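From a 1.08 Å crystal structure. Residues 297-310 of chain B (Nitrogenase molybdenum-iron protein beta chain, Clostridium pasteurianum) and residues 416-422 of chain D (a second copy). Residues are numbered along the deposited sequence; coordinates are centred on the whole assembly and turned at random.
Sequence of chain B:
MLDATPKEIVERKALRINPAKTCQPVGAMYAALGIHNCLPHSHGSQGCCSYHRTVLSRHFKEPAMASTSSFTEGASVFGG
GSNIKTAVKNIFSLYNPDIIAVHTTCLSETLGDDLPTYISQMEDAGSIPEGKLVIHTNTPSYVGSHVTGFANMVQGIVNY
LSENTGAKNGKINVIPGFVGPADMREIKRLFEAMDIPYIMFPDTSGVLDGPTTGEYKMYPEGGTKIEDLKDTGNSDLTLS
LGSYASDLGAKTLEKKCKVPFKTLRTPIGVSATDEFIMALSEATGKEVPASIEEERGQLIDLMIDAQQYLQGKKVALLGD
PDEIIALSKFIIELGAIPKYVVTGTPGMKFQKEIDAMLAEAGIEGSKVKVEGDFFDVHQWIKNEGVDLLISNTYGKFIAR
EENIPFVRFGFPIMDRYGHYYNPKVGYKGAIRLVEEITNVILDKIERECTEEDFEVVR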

# COMPACT_ATOMS: atom_id res chain seq x y z
N GLY B 297 -6.70 0.59 -22.23
CA GLY B 297 -7.46 -0.63 -22.10
C GLY B 297 -7.14 -1.45 -20.87
O GLY B 297 -8.00 -2.17 -20.37
N GLN B 298 -5.90 -1.37 -20.39
CA GLN B 298 -5.56 -1.99 -19.11
C GLN B 298 -6.26 -1.26 -17.96
O GLN B 298 -6.72 -1.90 -17.01
CB GLN B 298 -4.05 -1.98 -18.89
CG GLN B 298 -3.29 -2.94 -19.81
CD GLN B 298 -1.80 -2.70 -19.74
OE1 GLN B 298 -1.33 -1.55 -19.73
NE2 GLN B 298 -1.06 -3.77 -19.68
N LEU B 299 -6.31 0.07 -18.03
CA LEU B 299 -7.07 0.80 -17.01
C LEU B 299 -8.54 0.39 -17.02
O LEU B 299 -9.10 0.10 -15.95
CB LEU B 299 -6.97 2.31 -17.31
CG LEU B 299 -7.86 3.18 -16.43
CD1 LEU B 299 -7.61 3.01 -14.93
CD2 LEU B 299 -7.78 4.63 -16.87
N ILE B 300 -9.16 0.30 -18.17
CA ILE B 300 -10.55 -0.14 -18.23
C ILE B 300 -10.68 -1.55 -17.68
O ILE B 300 -11.61 -1.86 -16.93
CB ILE B 300 -11.11 -0.03 -19.69
CG1 ILE B 300 -11.11 1.42 -20.18
CG2 ILE B 300 -12.48 -0.65 -19.78
CD1 ILE B 300 -11.92 2.39 -19.34
N ASP B 301 -9.75 -2.43 -18.07
CA ASP B 301 -9.74 -3.79 -17.55
C ASP B 301 -9.74 -3.80 -16.03
O ASP B 301 -10.44 -4.60 -15.40
CB ASP B 301 -8.54 -4.56 -18.12
CG ASP B 301 -8.66 -6.05 -17.91
OD1 ASP B 301 -9.38 -6.68 -18.72
OD2 ASP B 301 -8.04 -6.57 -16.97
N LEU B 302 -8.89 -2.97 -15.43
CA LEU B 302 -8.76 -2.91 -13.97
C LEU B 302 -10.02 -2.33 -13.34
O LEU B 302 -10.45 -2.81 -12.29
CB LEU B 302 -7.53 -2.09 -13.64
CG LEU B 302 -7.23 -1.90 -12.16
CD1 LEU B 302 -7.06 -3.21 -11.43
CD2 LEU B 302 -6.00 -1.06 -11.99
N MET B 303 -10.57 -1.28 -13.93
CA MET B 303 -11.81 -0.72 -13.40
C MET B 303 -12.93 -1.73 -13.37
O MET B 303 -13.74 -1.76 -12.42
CB MET B 303 -12.22 0.51 -14.25
CG MET B 303 -11.25 1.68 -14.11
SD MET B 303 -11.56 3.03 -15.23
CE MET B 303 -13.08 3.71 -14.55
N ILE B 304 -13.02 -2.57 -14.40
CA ILE B 304 -14.03 -3.61 -14.46
C ILE B 304 -13.66 -4.75 -13.51
O ILE B 304 -14.49 -5.20 -12.70
CB ILE B 304 -14.23 -4.12 -15.89
CG1 ILE B 304 -14.80 -2.96 -16.75
CG2 ILE B 304 -15.17 -5.30 -15.91
CD1 ILE B 304 -14.86 -3.27 -18.21
N ASP B 305 -12.40 -5.21 -13.52
CA ASP B 305 -12.02 -6.33 -12.66
C ASP B 305 -12.26 -5.98 -11.18
O ASP B 305 -12.68 -6.85 -10.41
CB ASP B 305 -10.56 -6.70 -12.87
CG ASP B 305 -10.28 -7.42 -14.18
OD1 ASP B 305 -11.24 -7.88 -14.83
OD2 ASP B 305 -9.07 -7.53 -14.53
N ALA B 306 -11.96 -4.75 -10.77
CA ALA B 306 -12.06 -4.34 -9.37
C ALA B 306 -13.40 -3.72 -9.00
O ALA B 306 -13.57 -3.24 -7.89
CB ALA B 306 -10.96 -3.35 -9.04
N GLN B 307 -14.36 -3.74 -9.93
CA GLN B 307 -15.57 -2.93 -9.78
C GLN B 307 -16.32 -3.18 -8.48
O GLN B 307 -16.91 -2.24 -7.95
CB GLN B 307 -16.52 -3.13 -10.97
CG GLN B 307 -17.04 -4.55 -11.21
CD GLN B 307 -18.15 -5.02 -10.29
OE1 GLN B 307 -18.16 -6.17 -9.94
NE2 GLN B 307 -19.15 -4.20 -9.99
N GLN B 308 -16.38 -4.41 -7.99
CA GLN B 308 -17.28 -4.70 -6.87
C GLN B 308 -16.89 -3.93 -5.64
O GLN B 308 -17.76 -3.64 -4.79
CB GLN B 308 -17.34 -6.19 -6.56
CG GLN B 308 -16.12 -6.71 -5.83
CD GLN B 308 -16.03 -8.21 -5.87
OE1 GLN B 308 -15.53 -8.76 -6.87
NE2 GLN B 308 -16.48 -8.89 -4.84
N TYR B 309 -15.61 -3.62 -5.48
CA TYR B 309 -15.09 -2.94 -4.29
C TYR B 309 -15.21 -1.43 -4.36
O TYR B 309 -14.88 -0.76 -3.41
CB TYR B 309 -13.66 -3.36 -4.05
CG TYR B 309 -13.52 -4.85 -3.85
CD1 TYR B 309 -14.01 -5.47 -2.71
CD2 TYR B 309 -12.93 -5.67 -4.82
CE1 TYR B 309 -13.97 -6.82 -2.53
CE2 TYR B 309 -12.89 -7.04 -4.65
CZ TYR B 309 -13.39 -7.63 -3.51
OH TYR B 309 -13.34 -8.99 -3.32
N LEU B 310 -15.65 -0.92 -5.51
CA LEU B 310 -15.73 0.51 -5.79
C LEU B 310 -17.14 1.05 -5.83
O LEU B 310 -17.38 2.20 -5.49
CB LEU B 310 -15.00 0.81 -7.11
CG LEU B 310 -13.51 0.50 -7.10
CD1 LEU B 310 -12.94 0.44 -8.50
CD2 LEU B 310 -12.77 1.55 -6.30
N ARG D 416 -5.60 -9.18 -4.69
CA ARG D 416 -5.46 -7.75 -4.90
C ARG D 416 -5.53 -7.47 -6.41
O ARG D 416 -5.36 -8.35 -7.25
CB ARG D 416 -4.16 -7.21 -4.30
CG ARG D 416 -4.10 -7.21 -2.78
CD ARG D 416 -5.12 -6.31 -2.12
NE ARG D 416 -4.99 -6.20 -0.67
CZ ARG D 416 -5.56 -7.05 0.19
NH1 ARG D 416 -6.23 -8.11 -0.21
NH2 ARG D 416 -5.42 -6.82 1.49
N TYR D 417 -5.80 -6.22 -6.74
CA TYR D 417 -6.09 -5.79 -8.11
C TYR D 417 -5.05 -4.84 -8.59
O TYR D 417 -4.80 -3.78 -7.99
CB TYR D 417 -7.50 -5.15 -8.17
CG TYR D 417 -8.59 -6.17 -7.96
CD1 TYR D 417 -8.99 -6.58 -6.70
CD2 TYR D 417 -9.13 -6.84 -9.06
CE1 TYR D 417 -9.89 -7.58 -6.53
CE2 TYR D 417 -10.05 -7.82 -8.91
CZ TYR D 417 -10.45 -8.20 -7.64
OH TYR D 417 -11.37 -9.20 -7.50
N GLY D 418 -4.41 -5.20 -9.70
CA GLY D 418 -3.44 -4.36 -10.37
C GLY D 418 -1.99 -4.67 -10.04
O GLY D 418 -1.11 -4.09 -10.68
N HIS D 419 -1.73 -5.61 -9.14
CA HIS D 419 -0.36 -5.92 -8.76
C HIS D 419 0.46 -6.37 -9.97
O HIS D 419 1.66 -6.14 -10.05
CB HIS D 419 -0.34 -6.98 -7.66
CG HIS D 419 -0.88 -8.31 -8.05
ND1 HIS D 419 -0.10 -9.27 -8.64
CD2 HIS D 419 -2.11 -8.86 -7.89
CE1 HIS D 419 -0.84 -10.34 -8.87
NE2 HIS D 419 -2.07 -10.12 -8.44
N TYR D 420 -0.20 -7.01 -10.93
CA TYR D 420 0.40 -7.58 -12.11
C TYR D 420 0.79 -6.53 -13.12
O TYR D 420 1.41 -6.88 -14.13
CB TYR D 420 -0.53 -8.64 -12.77
CG TYR D 420 -1.98 -8.31 -12.62
CD1 TYR D 420 -2.58 -7.33 -13.41
CD2 TYR D 420 -2.73 -8.85 -11.59
CE1 TYR D 420 -3.89 -6.95 -13.16
CE2 TYR D 420 -4.01 -8.46 -11.36
CZ TYR D 420 -4.58 -7.50 -12.11
OH TYR D 420 -5.86 -7.06 -11.83
N TYR D 421 0.51 -5.25 -12.87
CA TYR D 421 1.01 -4.18 -13.71
C TYR D 421 2.34 -3.61 -13.16
O TYR D 421 2.93 -2.79 -13.81
CB TYR D 421 -0.02 -3.05 -13.88
CG TYR D 421 -1.33 -3.49 -14.49
CD1 TYR D 421 -1.39 -4.22 -15.70
CD2 TYR D 421 -2.53 -3.22 -13.88
CE1 TYR D 421 -2.59 -4.62 -16.22
CE2 TYR D 421 -3.73 -3.62 -14.43
CZ TYR D 421 -3.78 -4.33 -15.58
OH TYR D 421 -5.03 -4.76 -16.07
N ASN D 422 2.81 -4.11 -12.01
CA ASN D 422 4.00 -3.55 -11.32
C ASN D 422 5.15 -4.52 -11.39
O ASN D 422 5.05 -5.65 -10.92
CB ASN D 422 3.72 -3.33 -9.83
CG ASN D 422 2.59 -2.34 -9.58
OD1 ASN D 422 2.59 -1.26 -10.19
ND2 ASN D 422 1.64 -2.68 -8.67
O HOH W 1 -4.87 -7.04 -17.48
O HOH W 2 -7.00 -5.79 -13.97

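A chain B helix and the turn after it pack against a tyrosine-rich loop of chain D, burying 432 Å² in all; no clear direct hydrogen bond crosses, so apolar packing and two waters join them. B:Gln298 points toward D:Tyr421, its NE2 3.9 Å from CE1 of that ring. One helical turn on, B:Asp301 reaches D:Tyr421 through water 1, which donates to B:Asp301 OD2 (3.2 Å) and lies 2.7 Å from D:Tyr421 OH. B:Leu302 fills the space between the tyrosines: its CB sits at the edge of the D:Tyr421 ring, 4.2 Å from CE2, and its CD1 lies 3.8 Å from D:Tyr417 CB and 3.7 Å from D:Gly418 N. The positive phi of D:Gly418 suits glycine, and a CB there would also crowd B:Leu302 CD2. B:Asp305 OD2 lies 2.8 Å from B:Asp301 OD2, a close approach explained by the metal both bind; it also accepts from water 2 (2.8 Å), which bonds to the hydroxyls of D:Tyr420 and D:Tyr421. As the helix ends, small B:Ala306 lets D:Tyr417 lie close: its CA sits over the ring face, 4.1 Å from the D:Tyr417 centroid, and its CB is 3.8 Å from D:Tyr417 CG. B:Tyr309 completes the contact obliquely, CE2 lying 3.6 Å from D:Tyr417 CE1.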